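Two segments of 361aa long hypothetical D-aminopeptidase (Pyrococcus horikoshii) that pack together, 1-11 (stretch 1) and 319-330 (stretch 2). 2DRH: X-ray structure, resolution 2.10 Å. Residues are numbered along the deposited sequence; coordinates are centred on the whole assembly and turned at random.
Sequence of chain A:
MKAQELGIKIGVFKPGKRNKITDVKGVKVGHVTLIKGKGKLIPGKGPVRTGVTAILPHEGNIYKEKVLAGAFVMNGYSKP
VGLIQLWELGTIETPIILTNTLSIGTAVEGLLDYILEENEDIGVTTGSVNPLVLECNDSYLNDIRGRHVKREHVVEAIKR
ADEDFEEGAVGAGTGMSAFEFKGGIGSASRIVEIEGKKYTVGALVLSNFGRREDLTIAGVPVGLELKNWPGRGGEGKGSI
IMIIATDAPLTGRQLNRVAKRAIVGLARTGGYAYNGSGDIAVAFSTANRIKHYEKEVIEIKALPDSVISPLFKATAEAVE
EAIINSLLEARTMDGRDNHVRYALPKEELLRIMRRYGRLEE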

# COMPACT_ATOMS: atom_id res chain seq x y z
N MET A 1 8.70 -38.50 3.03
CA MET A 1 8.73 -37.93 1.66
C MET A 1 7.66 -36.86 1.48
O MET A 1 7.53 -35.96 2.31
CB MET A 1 8.52 -39.04 0.62
CG MET A 1 8.46 -40.44 1.20
SD MET A 1 6.98 -40.67 2.21
CE MET A 1 6.11 -41.90 1.25
N LYS A 2 6.89 -36.96 0.40
CA LYS A 2 5.84 -35.99 0.10
C LYS A 2 4.45 -36.53 0.40
O LYS A 2 4.23 -37.74 0.41
CB LYS A 2 5.93 -35.56 -1.36
CG LYS A 2 7.35 -35.27 -1.84
CD LYS A 2 7.94 -34.02 -1.20
CE LYS A 2 7.38 -32.76 -1.84
NZ LYS A 2 7.81 -32.60 -3.25
N ALA A 3 3.50 -35.62 0.63
CA ALA A 3 2.13 -35.99 0.94
C ALA A 3 1.51 -36.98 -0.06
O ALA A 3 0.74 -37.85 0.33
CB ALA A 3 1.26 -34.74 1.02
N GLN A 4 1.85 -36.84 -1.34
CA GLN A 4 1.31 -37.72 -2.37
C GLN A 4 1.56 -39.18 -2.01
O GLN A 4 0.61 -39.95 -1.82
CB GLN A 4 1.95 -37.42 -3.73
CG GLN A 4 1.79 -35.99 -4.21
CD GLN A 4 0.34 -35.58 -4.37
OE1 GLN A 4 -0.44 -36.26 -5.04
NE2 GLN A 4 -0.03 -34.45 -3.77
N GLU A 5 2.83 -39.55 -1.92
CA GLU A 5 3.23 -40.92 -1.59
C GLU A 5 2.64 -41.44 -0.27
O GLU A 5 2.87 -42.59 0.11
CB GLU A 5 4.76 -41.02 -1.52
CG GLU A 5 5.51 -40.50 -2.74
CD GLU A 5 5.73 -38.99 -2.71
OE1 GLU A 5 4.75 -38.23 -2.84
OE2 GLU A 5 6.90 -38.56 -2.56
N LEU A 6 1.89 -40.59 0.43
CA LEU A 6 1.26 -40.99 1.69
C LEU A 6 -0.25 -41.05 1.54
O LEU A 6 -0.97 -41.32 2.50
CB LEU A 6 1.62 -40.01 2.81
CG LEU A 6 3.04 -40.06 3.37
CD1 LEU A 6 3.15 -39.10 4.53
CD2 LEU A 6 3.36 -41.47 3.82
N GLY A 7 -0.73 -40.79 0.33
CA GLY A 7 -2.16 -40.83 0.09
C GLY A 7 -2.89 -39.58 0.54
O GLY A 7 -4.11 -39.47 0.36
N ILE A 8 -2.16 -38.63 1.13
CA ILE A 8 -2.78 -37.39 1.59
C ILE A 8 -3.09 -36.51 0.38
O ILE A 8 -2.20 -36.10 -0.36
CB ILE A 8 -1.84 -36.63 2.55
CG1 ILE A 8 -1.58 -37.48 3.79
CG2 ILE A 8 -2.48 -35.29 2.94
CD1 ILE A 8 -0.59 -36.87 4.77
N LYS A 9 -4.37 -36.23 0.19
CA LYS A 9 -4.82 -35.42 -0.93
C LYS A 9 -5.09 -33.98 -0.50
O LYS A 9 -5.84 -33.74 0.44
CB LYS A 9 -6.11 -36.00 -1.52
CG LYS A 9 -6.05 -37.47 -1.92
CD LYS A 9 -7.46 -38.04 -2.05
CE LYS A 9 -7.45 -39.47 -2.57
NZ LYS A 9 -7.04 -39.54 -4.00
N ILE A 10 -4.47 -33.03 -1.20
CA ILE A 10 -4.66 -31.62 -0.91
C ILE A 10 -5.02 -30.92 -2.21
O ILE A 10 -4.27 -30.98 -3.18
CB ILE A 10 -3.38 -30.98 -0.32
CG1 ILE A 10 -3.16 -31.50 1.10
CG2 ILE A 10 -3.50 -29.46 -0.31
CD1 ILE A 10 -1.89 -31.01 1.74
N GLY A 11 -6.18 -30.28 -2.22
CA GLY A 11 -6.63 -29.58 -3.41
C GLY A 11 -7.30 -30.51 -4.41
O GLY A 11 -7.53 -31.69 -4.12
N VAL A 319 1.00 -24.09 -2.09
CA VAL A 319 1.56 -23.62 -0.82
C VAL A 319 1.18 -24.55 0.33
O VAL A 319 2.04 -24.94 1.10
CB VAL A 319 1.08 -22.18 -0.49
CG1 VAL A 319 1.45 -21.82 0.97
CG2 VAL A 319 1.75 -21.19 -1.44
N GLU A 320 -0.09 -24.91 0.43
CA GLU A 320 -0.53 -25.79 1.52
C GLU A 320 0.25 -27.10 1.53
O GLU A 320 0.75 -27.51 2.58
CB GLU A 320 -2.03 -26.08 1.43
CG GLU A 320 -2.56 -26.89 2.62
CD GLU A 320 -4.06 -27.14 2.57
OE1 GLU A 320 -4.79 -26.35 1.92
OE2 GLU A 320 -4.52 -28.12 3.19
N GLU A 321 0.36 -27.75 0.37
CA GLU A 321 1.08 -29.00 0.34
C GLU A 321 2.57 -28.76 0.57
O GLU A 321 3.22 -29.53 1.29
CB GLU A 321 0.88 -29.74 -0.99
CG GLU A 321 1.19 -31.24 -0.88
CD GLU A 321 1.46 -31.92 -2.22
OE1 GLU A 321 0.65 -31.76 -3.16
OE2 GLU A 321 2.48 -32.63 -2.32
N ALA A 322 3.11 -27.70 -0.02
CA ALA A 322 4.52 -27.39 0.14
C ALA A 322 4.90 -27.25 1.61
O ALA A 322 5.98 -27.66 2.02
CB ALA A 322 4.88 -26.11 -0.61
N ILE A 323 4.00 -26.67 2.41
CA ILE A 323 4.26 -26.50 3.83
C ILE A 323 4.30 -27.87 4.50
O ILE A 323 5.24 -28.17 5.24
CB ILE A 323 3.16 -25.64 4.51
CG1 ILE A 323 3.25 -24.20 4.00
CG2 ILE A 323 3.32 -25.69 6.04
CD1 ILE A 323 2.13 -23.30 4.48
N ILE A 324 3.30 -28.70 4.22
CA ILE A 324 3.26 -30.03 4.80
C ILE A 324 4.51 -30.84 4.39
O ILE A 324 5.15 -31.47 5.24
CB ILE A 324 1.97 -30.79 4.36
CG1 ILE A 324 0.74 -30.03 4.86
CG2 ILE A 324 1.99 -32.21 4.89
CD1 ILE A 324 0.77 -29.68 6.35
N ASN A 325 4.86 -30.79 3.11
CA ASN A 325 6.04 -31.51 2.63
C ASN A 325 7.31 -31.08 3.36
O ASN A 325 8.24 -31.88 3.52
CB ASN A 325 6.22 -31.31 1.12
CG ASN A 325 5.13 -31.98 0.31
OD1 ASN A 325 4.66 -33.05 0.68
ND2 ASN A 325 4.72 -31.36 -0.79
N SER A 326 7.37 -29.82 3.79
CA SER A 326 8.55 -29.34 4.51
C SER A 326 8.66 -30.08 5.84
O SER A 326 9.75 -30.25 6.38
CB SER A 326 8.47 -27.82 4.77
OG SER A 326 7.57 -27.52 5.82
N LEU A 327 7.52 -30.52 6.36
CA LEU A 327 7.50 -31.27 7.62
C LEU A 327 7.79 -32.75 7.34
O LEU A 327 8.61 -33.37 8.03
CB LEU A 327 6.14 -31.12 8.30
CG LEU A 327 5.70 -29.69 8.66
CD1 LEU A 327 4.27 -29.71 9.19
CD2 LEU A 327 6.64 -29.11 9.70
N LEU A 328 7.14 -33.30 6.32
CA LEU A 328 7.32 -34.69 5.93
C LEU A 328 8.76 -34.99 5.49
O LEU A 328 9.24 -36.11 5.65
CB LEU A 328 6.36 -35.05 4.80
CG LEU A 328 4.87 -35.20 5.14
CD1 LEU A 328 4.03 -35.33 3.88
CD2 LEU A 328 4.70 -36.41 6.03
N GLU A 329 9.43 -33.99 4.93
CA GLU A 329 10.80 -34.17 4.44
C GLU A 329 11.87 -33.86 5.48
O GLU A 329 13.03 -34.24 5.31
CB GLU A 329 11.02 -33.29 3.21
CG GLU A 329 10.17 -33.66 2.00
CD GLU A 329 10.80 -34.75 1.15
OE1 GLU A 329 11.06 -35.86 1.68
OE2 GLU A 329 11.04 -34.50 -0.05
N ALA A 330 11.50 -33.17 6.56
CA ALA A 330 12.46 -32.83 7.61
C ALA A 330 12.85 -34.01 8.50
O ALA A 330 12.01 -34.86 8.85
CB ALA A 330 11.90 -31.70 8.47

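The firmest link between these two segments ties a backbone to a side chain. Ala-3 N donates to Asn-325 OD1 at 2.8 Å, and the N-H...O angle of 164° is close to straight. Ala-3 N has no backbone partner within its own stretch, and Asn-325 OD1 takes it. Asn-325 suits the role because its amide group can accept and donate at once: while OD1 accepts the Ala-3 hydrogen bond, ND2 donates to Glu-321 OE2 at 3.0 Å and 174°. That second bond runs along the helix, from a residue to the one four places earlier, and it helps hold the asparagine in the orientation that presents OD1 to the chain end.

Glu-321 carries the network back across the contact. Its OE1 accepts from Gln-4 NE2 at 2.8 Å, but the angle of 123° makes this a weak hydrogen bond despite the short distance. Ala-3, Asn-325, Glu-321 and Gln-4 are thus joined in one chain of amide and carboxylate groups: Asn-325 links Ala-3 N, through OD1, to Glu-321 OE2, through ND2, and Glu-321 OE1 then reaches Gln-4 NE2.

The chain terminus adds an electrostatic term. Met-1 N lies 3.8 Å from Glu-329 OE1, a long salt bridge that is better read as charge attraction than as a tight pairing. The CB of Glu-329 points sideways, yet the end of its side chain comes nearer to stretch 1. The aliphatic part of Lys-2 also packs here, with CD 3.3 Å from Glu-329 OE2 and CE 3.2 Å from Asn-325 ND2; its NZ is hydrogen-bonded elsewhere in the structure.

The backbone runs as follows. Met-1 lies nearest Glu-329 and Lys-2 nearest Asn-325, each with CA atoms 5.1 Å apart, whereas Ile-10 lies nearest Glu-321 at a CA-CA distance of 6.4 Å. These three CA pairs step to earlier positions of stretch 2 as the numbering of stretch 1 rises. Between Lys-2 and Ile-10 the chain folds through a 3-10 segment at residues 4-6, where Gly-7 N bonds to Gln-4 O at 2.7 Å. Gly-7 follows with phi 80° and psi -3°, angles at which a CB would be jammed against the preceding carbonyl oxygen; the backbone itself calls for glycine.

Apolar packing completes the contact. Leu-328 points toward stretch 1 and receives Ala-3 and Leu-6: Ala-3 CB is 4.0 Å from Leu-328 CD1, and Leu-6 CD1 is 3.4 Å from Leu-328 CD2. The small Ala-3 side chain also faces the helix, so its residue supplies both a polar amide and an apolar methyl. Farther along, Ile-10 is the residue of stretch 1 most covered by stretch 2. Its CD1 reaches 3.8 Å from Glu-321 CA and 4.2 Å from Ile-324 CG1, while CG2 lies 3.7 Å from Glu-320 CD. The rule to read here is economical: anchor an irregular chain end by one well-aligned backbone-to-side-chain hydrogen bond, brace the acceptor within the helix, and pack Leu-328 beside the bond and Ile-10 against an earlier part of the helix.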